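Alpha-L-rhamnosidase (Klebsiella oxytoca, PDB 4XHC) probably catalyses the hydrolysis of terminal alpha-L-rhamnose residues from rhamnosides, as a two-domain glycoside hydrolase of family GH78. Local coordinates at residues A[359-370]-A[421-432]; A[462-470]-A[505-515]. All blocks are in the same frame, centred on the assembly; numbering follows the deposited sequence.

Contacts 1 and 2 follow each other along the chain, their centres about 16 Å apart, and meet mainly through the loop that opens 359-370. There Asp360 OD1 lies 2.7 Å from Thr465 OG1 and Trp361 O lies 2.8 Å from Asn464 ND2, both probable hydrogen bonds; separately, Trp430 CE3 of 421-432 packs on Met463 CE at 3.6 Å. Each contact also sends one side chain to the same sugar hydroxyl: O2 of the bound rhamnose is held by Trp361 from contact 1 and by Glu506 from contact 2. The pair illustrates how loops joining the helices of a helical barrel, tied to one another, converge on a single pocket.

Contact 1: residues A[359-370]-A[421-432]; sequences IDWQASLNKQAA and VSGARRQVSWAS. With RAM (alpha-L-rhamnopyranose), chain C.
The amide of Gln427 faces the loop 364-366 with both ends engaged. NE2 donates to Ser364 O (2.8 Å), which lies in the amide plane, while OE1 accepts from Asn366 N, the donor tilted 31° from the carbonyl plane. An extended chain, with CG anti to the backbone N (chi1 -169°), carries the amide across, and the two bonds together fix its rotation. Asn366 replies in the other direction: its OD1 receives the hydroxyl of Ser422 in the carbonyl plane, on a lone pair, and also accepts from Gln368 N, a capping bond whose donor stands above that plane. Its ND2 bonds Asp351 OD2. Ser422 OG is in turn an acceptor for Ala369 N (2.9 Å, a nearly straight 170°), so one hydroxyl links the asparagine to the first turn of helix 368-389. Gln368 OE1 takes Gly423 N (3.0 Å), leaving NE2 for Val349 O. Beneath this polar layer Leu365 divides its branches, CD1 against Ser429 CB (3.5 Å) and CD2 against Ala431 CB, which also meets Ile359 CG2 (3.9 Å). One water bridges Asn366 O, Gln427 OE1 and Ser429 OG. Near the start of 359-370, Trp361 NE1 donates to rhamnose O2 at 3.2 Å. Such paired helix starts, Asn366 before the turn into 368-389 and Ser429 OG N-capping 430-438 through Ser432 N, belong to the helical glycosidase domain whose loops line the sugar pocket.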
loop_
_atom_site.group_PDB
_atom_site.type_symbol
_atom_site.label_atom_id
_atom_site.label_comp_id
_atom_site.label_asym_id
_atom_site.label_seq_id
_atom_site.Cartn_x
_atom_site.Cartn_y
_atom_site.Cartn_z
ATOM N N ILE A 359 14.855 -6.885 -33.965
ATOM C CA ILE A 359 15.088 -5.803 -34.944
ATOM C C ILE A 359 14.529 -4.427 -34.567
ATOM O O ILE A 359 15.292 -3.465 -34.514
ATOM C CB ILE A 359 14.582 -6.163 -36.350
ATOM C CG1 ILE A 359 15.077 -7.558 -36.772
ATOM C CG2 ILE A 359 15.009 -5.103 -37.354
ATOM C CD1 ILE A 359 16.580 -7.725 -36.837
ATOM N N ASP A 360 13.223 -4.317 -34.343
ATOM C CA ASP A 360 12.589 -3.035 -33.945
ATOM C C ASP A 360 11.197 -3.314 -33.385
ATOM O O ASP A 360 10.668 -4.409 -33.545
ATOM C CB ASP A 360 12.490 -2.092 -35.155
ATOM C CG ASP A 360 12.074 -0.650 -34.787
ATOM O OD1 ASP A 360 12.108 -0.267 -33.596
ATOM O OD2 ASP A 360 11.729 0.127 -35.713
ATOM N N TRP A 361 10.620 -2.343 -32.691
ATOM C CA TRP A 361 9.217 -2.431 -32.248
ATOM C C TRP A 361 8.280 -1.952 -33.357
ATOM O O TRP A 361 7.792 -0.816 -33.345
ATOM C CB TRP A 361 8.988 -1.636 -30.960
ATOM C CG TRP A 361 9.356 -2.403 -29.746
ATOM C CD1 TRP A 361 10.313 -2.087 -28.833
ATOM C CD2 TRP A 361 8.785 -3.641 -29.320
ATOM N NE1 TRP A 361 10.369 -3.052 -27.849
ATOM C CE2 TRP A 361 9.441 -4.019 -28.127
ATOM C CE3 TRP A 361 7.780 -4.468 -29.829
ATOM C CZ2 TRP A 361 9.119 -5.194 -27.437
ATOM C CZ3 TRP A 361 7.467 -5.631 -29.156
ATOM C CH2 TRP A 361 8.132 -5.986 -27.970
ATOM N N GLN A 362 8.057 -2.832 -34.324
ATOM C CA GLN A 362 7.289 -2.511 -35.524
ATOM C C GLN A 362 6.517 -3.762 -35.949
ATOM O O GLN A 362 7.020 -4.602 -36.674
ATOM C CB GLN A 362 8.254 -2.043 -36.619
ATOM C CG GLN A 362 7.637 -1.813 -37.990
ATOM C CD GLN A 362 6.579 -0.749 -37.992
ATOM O OE1 GLN A 362 5.432 -1.006 -37.660
ATOM N NE2 GLN A 362 6.969 0.466 -38.356
ATOM N N ALA A 363 5.293 -3.880 -35.471
ATOM C CA ALA A 363 4.499 -5.086 -35.675
ATOM C C ALA A 363 4.324 -5.488 -37.145
ATOM O O ALA A 363 4.129 -6.651 -37.438
ATOM C CB ALA A 363 3.133 -4.904 -35.024
ATOM N N SER A 364 4.381 -4.534 -38.067
ATOM C CA SER A 364 4.173 -4.834 -39.478
ATOM C C SER A 364 5.484 -5.149 -40.234
ATOM O O SER A 364 5.495 -5.231 -41.462
ATOM C CB SER A 364 3.461 -3.652 -40.143
ATOM O OG SER A 364 4.336 -2.526 -40.226
ATOM N N LEU A 365 6.594 -5.298 -39.523
ATOM C CA LEU A 365 7.899 -5.442 -40.182
ATOM C C LEU A 365 8.163 -6.901 -40.498
ATOM O O LEU A 365 8.189 -7.717 -39.596
ATOM C CB LEU A 365 9.041 -4.906 -39.287
ATOM C CG LEU A 365 10.493 -5.129 -39.749
ATOM C CD1 LEU A 365 10.759 -4.486 -41.105
ATOM C CD2 LEU A 365 11.475 -4.583 -38.733
ATOM N N ASN A 366 8.361 -7.216 -41.772
ATOM C CA ASN A 366 8.914 -8.508 -42.135
ATOM C C ASN A 366 10.405 -8.523 -41.875
ATOM O O ASN A 366 11.142 -7.680 -42.389
ATOM C CB ASN A 366 8.673 -8.858 -43.596
ATOM C CG ASN A 366 9.209 -10.237 -43.935
ATOM O OD1 ASN A 366 10.405 -10.413 -44.195
ATOM N ND2 ASN A 366 8.336 -11.236 -43.873
ATOM N N LYS A 367 10.856 -9.517 -41.125
ATOM C CA LYS A 367 12.193 -9.465 -40.535
ATOM C C LYS A 367 13.287 -10.261 -41.243
ATOM O O LYS A 367 14.435 -10.223 -40.828
ATOM C CB LYS A 367 12.082 -9.874 -39.068
ATOM C CG LYS A 367 11.506 -8.741 -38.244
ATOM C CD LYS A 367 10.800 -9.226 -37.008
ATOM C CE LYS A 367 10.293 -8.049 -36.215
ATOM N NZ LYS A 367 10.149 -8.446 -34.795
ATOM N N GLN A 368 12.952 -10.938 -42.329
ATOM C CA GLN A 368 13.901 -11.843 -42.984
ATOM C C GLN A 368 15.195 -11.180 -43.440
ATOM O O GLN A 368 16.271 -11.658 -43.136
ATOM C CB GLN A 368 13.238 -12.510 -44.175
ATOM C CG GLN A 368 14.201 -13.256 -45.063
ATOM C CD GLN A 368 13.490 -14.003 -46.171
ATOM O OE1 GLN A 368 12.828 -13.407 -47.032
ATOM N NE2 GLN A 368 13.646 -15.316 -46.175
ATOM N N ALA A 369 15.090 -10.089 -44.184
ATOM C CA ALA A 369 16.278 -9.420 -44.741
ATOM C C ALA A 369 17.170 -8.828 -43.650
ATOM O O ALA A 369 18.385 -8.945 -43.711
ATOM C CB ALA A 369 15.869 -8.339 -45.731
ATOM N N ALA A 370 16.561 -8.179 -42.661
ATOM C CA ALA A 370 17.307 -7.619 -41.540
ATOM C C ALA A 370 18.038 -8.712 -40.778
ATOM O O ALA A 370 19.187 -8.534 -40.409
ATOM C CB ALA A 370 16.382 -6.851 -40.606
ATOM N N VAL A 421 14.418 -6.403 -50.721
ATOM C CA VAL A 421 13.087 -6.824 -50.309
ATOM C C VAL A 421 13.167 -7.931 -49.245
ATOM O O VAL A 421 14.192 -8.589 -49.090
ATOM C CB VAL A 421 12.236 -7.293 -51.506
ATOM C CG1 VAL A 421 12.144 -6.190 -52.547
ATOM C CG2 VAL A 421 12.790 -8.568 -52.130
ATOM N N SER A 422 12.075 -8.132 -48.516
ATOM C CA SER A 422 12.041 -9.074 -47.394
ATOM C C SER A 422 10.724 -9.869 -47.367
ATOM O O SER A 422 9.636 -9.299 -47.489
ATOM C CB SER A 422 12.238 -8.304 -46.084
ATOM O OG SER A 422 12.453 -9.177 -44.984
ATOM N N GLY A 423 10.839 -11.185 -47.217
ATOM C CA GLY A 423 9.681 -12.075 -47.131
ATOM C C GLY A 423 9.024 -12.402 -48.454
ATOM O O GLY A 423 9.333 -11.805 -49.482
ATOM N N ALA A 424 8.079 -13.335 -48.408
ATOM C CA ALA A 424 7.326 -13.766 -49.588
ATOM C C ALA A 424 6.551 -12.649 -50.290
ATOM O O ALA A 424 6.361 -12.717 -51.490
ATOM C CB ALA A 424 6.382 -14.900 -49.223
ATOM N N ARG A 425 6.116 -11.624 -49.568
ATOM C CA ARG A 425 5.427 -10.494 -50.207
ATOM C C ARG A 425 6.370 -9.313 -50.571
ATOM O O ARG A 425 5.913 -8.227 -50.922
ATOM C CB ARG A 425 4.249 -10.040 -49.345
ATOM C CG ARG A 425 2.955 -10.746 -49.697
ATOM C CD ARG A 425 1.950 -10.733 -48.547
ATOM N NE ARG A 425 1.853 -9.415 -47.876
ATOM C CZ ARG A 425 1.222 -8.347 -48.379
ATOM N NH1 ARG A 425 0.644 -8.404 -49.580
ATOM N NH2 ARG A 425 1.178 -7.214 -47.682
ATOM N N ARG A 426 7.679 -9.538 -50.492
ATOM C CA ARG A 426 8.684 -8.597 -51.016
ATOM C C ARG A 426 8.521 -7.185 -50.470
ATOM O O ARG A 426 8.500 -6.200 -51.218
ATOM C CB ARG A 426 8.686 -8.592 -52.558
ATOM C CG ARG A 426 9.066 -9.928 -53.189
ATOM C CD ARG A 426 8.917 -9.908 -54.703
ATOM N NE ARG A 426 9.884 -8.996 -55.318
ATOM C CZ ARG A 426 11.170 -9.273 -55.534
ATOM N NH1 ARG A 426 11.682 -10.456 -55.197
ATOM N NH2 ARG A 426 11.955 -8.349 -56.086
ATOM N N GLN A 427 8.430 -7.110 -49.151
ATOM C CA GLN A 427 8.275 -5.843 -48.432
ATOM C C GLN A 427 9.556 -5.027 -48.451
ATOM O O GLN A 427 10.637 -5.586 -48.339
ATOM C CB GLN A 427 7.900 -6.119 -46.974
ATOM C CG GLN A 427 7.449 -4.896 -46.194
ATOM C CD GLN A 427 7.428 -5.125 -44.694
ATOM O OE1 GLN A 427 8.467 -5.313 -44.074
ATOM N NE2 GLN A 427 6.248 -5.106 -44.109
ATOM N N VAL A 428 9.404 -3.705 -48.554
ATOM C CA VAL A 428 10.509 -2.752 -48.503
ATOM C C VAL A 428 10.464 -1.947 -47.195
ATOM O O VAL A 428 9.544 -1.137 -46.970
ATOM C CB VAL A 428 10.444 -1.779 -49.695
ATOM C CG1 VAL A 428 11.643 -0.841 -49.692
ATOM C CG2 VAL A 428 10.384 -2.548 -51.004
ATOM N N SER A 429 11.464 -2.162 -46.345
ATOM C CA SER A 429 11.536 -1.505 -45.037
ATOM C C SER A 429 12.835 -0.729 -44.887
ATOM O O SER A 429 13.770 -0.925 -45.661
ATOM C CB SER A 429 11.442 -2.546 -43.917
ATOM O OG SER A 429 12.564 -3.430 -43.901
ATOM N N TRP A 430 12.890 0.164 -43.904
ATOM C CA TRP A 430 14.155 0.821 -43.566
ATOM C C TRP A 430 15.128 -0.186 -42.960
ATOM O O TRP A 430 16.327 -0.142 -43.236
ATOM C CB TRP A 430 13.945 1.951 -42.559
ATOM C CG TRP A 430 13.474 3.219 -43.144
ATOM C CD1 TRP A 430 12.225 3.487 -43.606
ATOM C CD2 TRP A 430 14.228 4.418 -43.304
ATOM N NE1 TRP A 430 12.155 4.777 -44.055
ATOM C CE2 TRP A 430 13.372 5.372 -43.878
ATOM C CE3 TRP A 430 15.544 4.780 -43.024
ATOM C CZ2 TRP A 430 13.784 6.661 -44.174
ATOM C CZ3 TRP A 430 15.955 6.071 -43.318
ATOM C CH2 TRP A 430 15.071 6.998 -43.887
ATOM N N ALA A 431 14.610 -1.077 -42.124
ATOM C CA ALA A 431 15.455 -1.996 -41.385
ATOM C C ALA A 431 16.296 -2.893 -42.312
ATOM O O ALA A 431 17.499 -3.056 -42.114
ATOM C CB ALA A 431 14.603 -2.836 -40.450
ATOM N N SER A 432 15.662 -3.458 -43.325
ATOM C CA SER A 432 16.361 -4.298 -44.285
ATOM C C SER A 432 17.581 -3.599 -44.869
ATOM O O SER A 432 18.650 -4.194 -44.961
ATOM C CB SER A 432 15.422 -4.701 -45.425
ATOM O OG SER A 432 14.287 -5.394 -44.941
HETATM C C1 RAM C . 11.386 -4.636 -24.732
HETATM C C2 RAM C . 12.335 -3.535 -24.300
HETATM C C3 RAM C . 13.775 -4.005 -24.385
HETATM C C4 RAM C . 13.968 -4.799 -25.666
HETATM C C5 RAM C . 13.168 -6.087 -25.565
HETATM C C6 RAM C . 12.655 -6.578 -26.895
HETATM O O1 RAM C . 10.313 -4.635 -23.876
HETATM O O2 RAM C . 12.146 -2.462 -25.208
HETATM O O3 RAM C . 14.673 -2.893 -24.366
HETATM O O4 RAM C . 15.334 -5.120 -25.848
HETATM O O5 RAM C . 12.032 -5.903 -24.693
HETATM O O HOH W 1 11.052 -5.784 -44.322
HETATM O O HOH W 2 13.759 -6.930 -42.891
#

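Contact 2: residues A[462-470]-A[505-515]; sequences AMNTPYLRH and WEIFDPAHPDF. With RAM (alpha-L-rhamnopyranose), chain C.
Asn464 meets the loop 505-515 through backbone and side chain. Its carbonyl oxygen accepts from Phe508 N at 3.1 Å, joining the two segments. The Asn464 and Phe515 side chains cross at about a right angle, with the amide plane turned 43° from the ring and Asn464 ND2 3.4 Å from Phe515 CE2. CG anti to the carbonyl carbon (chi1 -81°) places Asn464 OD1 3.7 Å from Asp509 OD2, two acceptors with no bond between them, while ND2 donates to Trp361 O. Pro466, opening helix 466-478, lays its ring against the opposing backbone: CD is 3.4 Å from Glu506 O, and CG approaches Trp505 O. The methyl of Thr465 touches Ile507, CG2 to CD1 at 3.9 Å, while its hydroxyl caps the helix by accepting from Leu468 N and also hydrogen-bonds the carboxylate of Asp360.

This N-cap and proline start is where a helix of the six-hairpin glycosidase domain abuts the loop bearing Glu506, a residue of the sugar pocket. The side chain of Glu506 leaves the backbone away from 462-470, and its extended chain brings OE2 within 2.6 Å of rhamnose O2, which donates to it; Tyr518 OH also bonds OE2, and Arg241 forms a salt bridge with OE1.

Farther out, Arg469 NH2 reaches Pro510 CD at 3.7 Å, and Met463 CE lies over one face of the Arg469 guanidinium, offset toward its rim. Asp509 organises the following turn: OD1 accepts from Ala511 N in an Asx turn, and OD2 from His512 ND1, which stands above the carboxylate plane.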
loop_
_atom_site.group_PDB
_atom_site.type_symbol
_atom_site.label_atom_id
_atom_site.label_comp_id
_atom_site.label_asym_id
_atom_site.label_seq_id
_atom_site.Cartn_x
_atom_site.Cartn_y
_atom_site.Cartn_z
ATOM N N ALA A 462 8.516 2.271 -41.425
ATOM C CA ALA A 462 9.420 3.222 -40.798
ATOM C C ALA A 462 10.057 2.676 -39.530
ATOM O O ALA A 462 9.664 1.616 -39.034
ATOM C CB ALA A 462 8.673 4.505 -40.484
ATOM N N MET A 463 11.044 3.424 -39.035
ATOM C CA MET A 463 11.728 3.117 -37.785
ATOM C C MET A 463 10.948 3.682 -36.591
ATOM O O MET A 463 10.489 4.824 -36.638
ATOM C CB MET A 463 13.117 3.749 -37.791
ATOM C CG MET A 463 13.996 3.360 -38.975
ATOM S SD MET A 463 15.617 4.154 -38.922
ATOM C CE MET A 463 15.197 5.755 -39.611
ATOM N N ASN A 464 10.812 2.893 -35.528
ATOM C CA ASN A 464 10.045 3.312 -34.357
ATOM C C ASN A 464 10.864 3.562 -33.097
ATOM O O ASN A 464 10.313 4.032 -32.110
ATOM C CB ASN A 464 8.983 2.266 -34.024
ATOM C CG ASN A 464 7.743 2.383 -34.888
ATOM O OD1 ASN A 464 7.544 3.364 -35.610
ATOM N ND2 ASN A 464 6.896 1.364 -34.822
ATOM N N THR A 465 12.158 3.259 -33.101
ATOM C CA THR A 465 12.952 3.387 -31.878
ATOM C C THR A 465 14.314 4.036 -32.118
ATOM O O THR A 465 14.883 3.918 -33.199
ATOM C CB THR A 465 13.182 2.014 -31.216
ATOM O OG1 THR A 465 13.860 1.143 -32.130
ATOM C CG2 THR A 465 11.863 1.392 -30.820
ATOM N N PRO A 466 14.845 4.734 -31.109
ATOM C CA PRO A 466 16.215 5.182 -31.247
ATOM C C PRO A 466 17.207 4.013 -31.344
ATOM O O PRO A 466 18.332 4.206 -31.790
ATOM C CB PRO A 466 16.448 5.998 -29.975
ATOM C CG PRO A 466 15.098 6.393 -29.515
ATOM C CD PRO A 466 14.226 5.242 -29.877
ATOM N N TYR A 467 16.797 2.819 -30.924
ATOM C CA TYR A 467 17.605 1.603 -31.113
ATOM C C TYR A 467 17.916 1.363 -32.597
ATOM O O TYR A 467 19.070 1.180 -32.974
ATOM C CB TYR A 467 16.868 0.390 -30.525
ATOM C CG TYR A 467 17.541 -0.944 -30.733
ATOM C CD1 TYR A 467 18.666 -1.288 -30.012
ATOM C CD2 TYR A 467 17.027 -1.871 -31.625
ATOM C CE1 TYR A 467 19.293 -2.512 -30.180
ATOM C CE2 TYR A 467 17.640 -3.098 -31.805
ATOM C CZ TYR A 467 18.782 -3.417 -31.079
ATOM O OH TYR A 467 19.409 -4.642 -31.237
ATOM N N LEU A 468 16.881 1.363 -33.432
ATOM C CA LEU A 468 17.076 1.150 -34.859
ATOM C C LEU A 468 17.735 2.356 -35.502
ATOM O O LEU A 468 18.510 2.219 -36.439
ATOM C CB LEU A 468 15.763 0.829 -35.566
ATOM C CG LEU A 468 15.886 0.478 -37.048
ATOM C CD1 LEU A 468 16.928 -0.603 -37.259
ATOM C CD2 LEU A 468 14.546 0.019 -37.591
ATOM N N ARG A 469 17.438 3.539 -34.995
ATOM C CA ARG A 469 18.044 4.751 -35.534
ATOM C C ARG A 469 19.541 4.767 -35.314
ATOM O O ARG A 469 20.278 5.277 -36.145
ATOM C CB ARG A 469 17.432 5.978 -34.882
ATOM C CG ARG A 469 15.980 6.184 -35.262
ATOM C CD ARG A 469 15.832 7.349 -36.208
ATOM N NE ARG A 469 14.436 7.590 -36.541
ATOM C CZ ARG A 469 14.023 8.606 -37.292
ATOM N NH1 ARG A 469 14.910 9.463 -37.773
ATOM N NH2 ARG A 469 12.734 8.777 -37.549
ATOM N N HIS A 470 19.989 4.220 -34.190
ATOM C CA HIS A 470 21.418 4.088 -33.937
ATOM C C HIS A 470 22.118 3.438 -35.116
ATOM O O HIS A 470 23.198 3.864 -35.522
ATOM C CB HIS A 470 21.671 3.243 -32.694
ATOM C CG HIS A 470 23.057 2.689 -32.621
ATOM N ND1 HIS A 470 24.111 3.402 -32.094
ATOM C CD2 HIS A 470 23.565 1.501 -33.020
ATOM C CE1 HIS A 470 25.208 2.673 -32.166
ATOM N NE2 HIS A 470 24.903 1.516 -32.724
ATOM N N TRP A 505 14.293 8.379 -24.726
ATOM C CA TRP A 505 13.129 7.510 -24.589
ATOM C C TRP A 505 13.334 6.149 -25.237
ATOM O O TRP A 505 14.075 6.022 -26.206
ATOM C CB TRP A 505 11.899 8.185 -25.208
ATOM C CG TRP A 505 11.633 9.589 -24.709
ATOM C CD1 TRP A 505 12.090 10.158 -23.555
ATOM C CD2 TRP A 505 10.831 10.584 -25.352
ATOM N NE1 TRP A 505 11.629 11.448 -23.448
ATOM C CE2 TRP A 505 10.856 11.734 -24.540
ATOM C CE3 TRP A 505 10.101 10.614 -26.542
ATOM C CZ2 TRP A 505 10.180 12.902 -24.881
ATOM C CZ3 TRP A 505 9.430 11.773 -26.879
ATOM C CH2 TRP A 505 9.473 12.902 -26.054
ATOM N N GLU A 506 12.651 5.142 -24.704
ATOM C CA GLU A 506 12.618 3.817 -25.310
ATOM C C GLU A 506 12.022 3.849 -26.738
ATOM O O GLU A 506 12.589 3.267 -27.669
ATOM C CB GLU A 506 11.791 2.888 -24.438
ATOM C CG GLU A 506 11.689 1.451 -24.936
ATOM C CD GLU A 506 10.628 0.653 -24.204
ATOM O OE1 GLU A 506 9.738 1.296 -23.600
ATOM O OE2 GLU A 506 10.679 -0.604 -24.202
ATOM N N ILE A 507 10.889 4.530 -26.882
ATOM C CA ILE A 507 10.132 4.582 -28.132
ATOM C C ILE A 507 10.071 6.018 -28.656
ATOM O O ILE A 507 9.779 6.931 -27.894
ATOM C CB ILE A 507 8.665 4.126 -27.888
ATOM C CG1 ILE A 507 8.608 2.753 -27.200
ATOM C CG2 ILE A 507 7.862 4.132 -29.178
ATOM C CD1 ILE A 507 9.287 1.631 -27.953
ATOM N N PHE A 508 10.334 6.225 -29.947
ATOM C CA PHE A 508 10.137 7.552 -30.564
ATOM C C PHE A 508 10.017 7.539 -32.104
ATOM O O PHE A 508 10.999 7.340 -32.832
ATOM C CB PHE A 508 11.236 8.539 -30.114
ATOM C CG PHE A 508 11.026 9.956 -30.601
ATOM C CD1 PHE A 508 9.776 10.571 -30.509
ATOM C CD2 PHE A 508 12.079 10.680 -31.141
ATOM C CE1 PHE A 508 9.585 11.864 -30.964
ATOM C CE2 PHE A 508 11.890 11.976 -31.598
ATOM C CZ PHE A 508 10.643 12.568 -31.508
ATOM N N ASP A 509 8.791 7.731 -32.579
ATOM C CA ASP A 509 8.499 7.954 -33.996
ATOM C C ASP A 509 8.028 9.409 -34.111
ATOM O O ASP A 509 6.927 9.727 -33.666
ATOM C CB ASP A 509 7.400 6.985 -34.463
ATOM C CG ASP A 509 6.923 7.255 -35.887
ATOM O OD1 ASP A 509 7.543 8.071 -36.611
ATOM O OD2 ASP A 509 5.910 6.632 -36.279
ATOM N N PRO A 510 8.861 10.299 -34.688
ATOM C CA PRO A 510 8.540 11.733 -34.786
ATOM C C PRO A 510 7.172 12.032 -35.365
ATOM O O PRO A 510 6.525 12.967 -34.926
ATOM C CB PRO A 510 9.622 12.267 -35.717
ATOM C CG PRO A 510 10.785 11.367 -35.486
ATOM C CD PRO A 510 10.235 10.014 -35.135
ATOM N N ALA A 511 6.741 11.230 -36.335
ATOM C CA ALA A 511 5.430 11.408 -36.968
ATOM C C ALA A 511 4.248 10.998 -36.075
ATOM O O ALA A 511 3.135 11.454 -36.317
ATOM C CB ALA A 511 5.374 10.652 -38.288
ATOM N N HIS A 512 4.480 10.129 -35.081
ATOM C CA HIS A 512 3.443 9.714 -34.104
ATOM C C HIS A 512 4.032 9.709 -32.702
ATOM O O HIS A 512 4.494 8.669 -32.219
ATOM C CB HIS A 512 2.897 8.316 -34.418
ATOM C CG HIS A 512 2.259 8.213 -35.764
ATOM N ND1 HIS A 512 2.921 7.701 -36.860
ATOM C CD2 HIS A 512 1.034 8.582 -36.202
ATOM C CE1 HIS A 512 2.125 7.747 -37.914
ATOM N NE2 HIS A 512 0.975 8.279 -37.541
ATOM N N PRO A 513 4.031 10.870 -32.031
ATOM C CA PRO A 513 4.774 10.891 -30.765
ATOM C C PRO A 513 4.045 10.135 -29.650
ATOM O O PRO A 513 4.678 9.748 -28.680
ATOM C CB PRO A 513 4.916 12.391 -30.460
ATOM C CG PRO A 513 4.407 13.115 -31.679
ATOM C CD PRO A 513 3.439 12.183 -32.342
ATOM N N ASP A 514 2.741 9.884 -29.831
ATOM C CA ASP A 514 1.922 9.082 -28.896
ATOM C C ASP A 514 2.132 7.566 -28.953
ATOM O O ASP A 514 1.583 6.838 -28.128
ATOM C CB ASP A 514 0.428 9.344 -29.145
ATOM C CG ASP A 514 -0.102 10.517 -28.348
ATOM O OD1 ASP A 514 0.684 11.151 -27.606
ATOM O OD2 ASP A 514 -1.317 10.804 -28.461
ATOM N N PHE A 515 2.921 7.101 -29.915
ATOM C CA PHE A 515 2.997 5.685 -30.240
ATOM C C PHE A 515 3.487 4.828 -29.078
ATOM O O PHE A 515 4.430 5.202 -28.379
ATOM C CB PHE A 515 3.891 5.462 -31.477
ATOM C CG PHE A 515 4.177 4.020 -31.755
ATOM C CD1 PHE A 515 3.145 3.166 -32.176
ATOM C CD2 PHE A 515 5.451 3.492 -31.551
ATOM C CE1 PHE A 515 3.379 1.819 -32.401
ATOM C CE2 PHE A 515 5.694 2.144 -31.781
ATOM C CZ PHE A 515 4.654 1.308 -32.205
HETATM C C1 RAM C . 11.386 -4.636 -24.732
HETATM C C2 RAM C . 12.335 -3.535 -24.300
HETATM C C3 RAM C . 13.775 -4.005 -24.385
HETATM C C4 RAM C . 13.968 -4.799 -25.666
HETATM C C5 RAM C . 13.168 -6.087 -25.565
HETATM C C6 RAM C . 12.655 -6.578 -26.895
HETATM O O1 RAM C . 10.313 -4.635 -23.876
HETATM O O2 RAM C . 12.146 -2.462 -25.208
HETATM O O3 RAM C . 14.673 -2.893 -24.366
HETATM O O4 RAM C . 15.334 -5.120 -25.848
HETATM O O5 RAM C . 12.032 -5.903 -24.693
#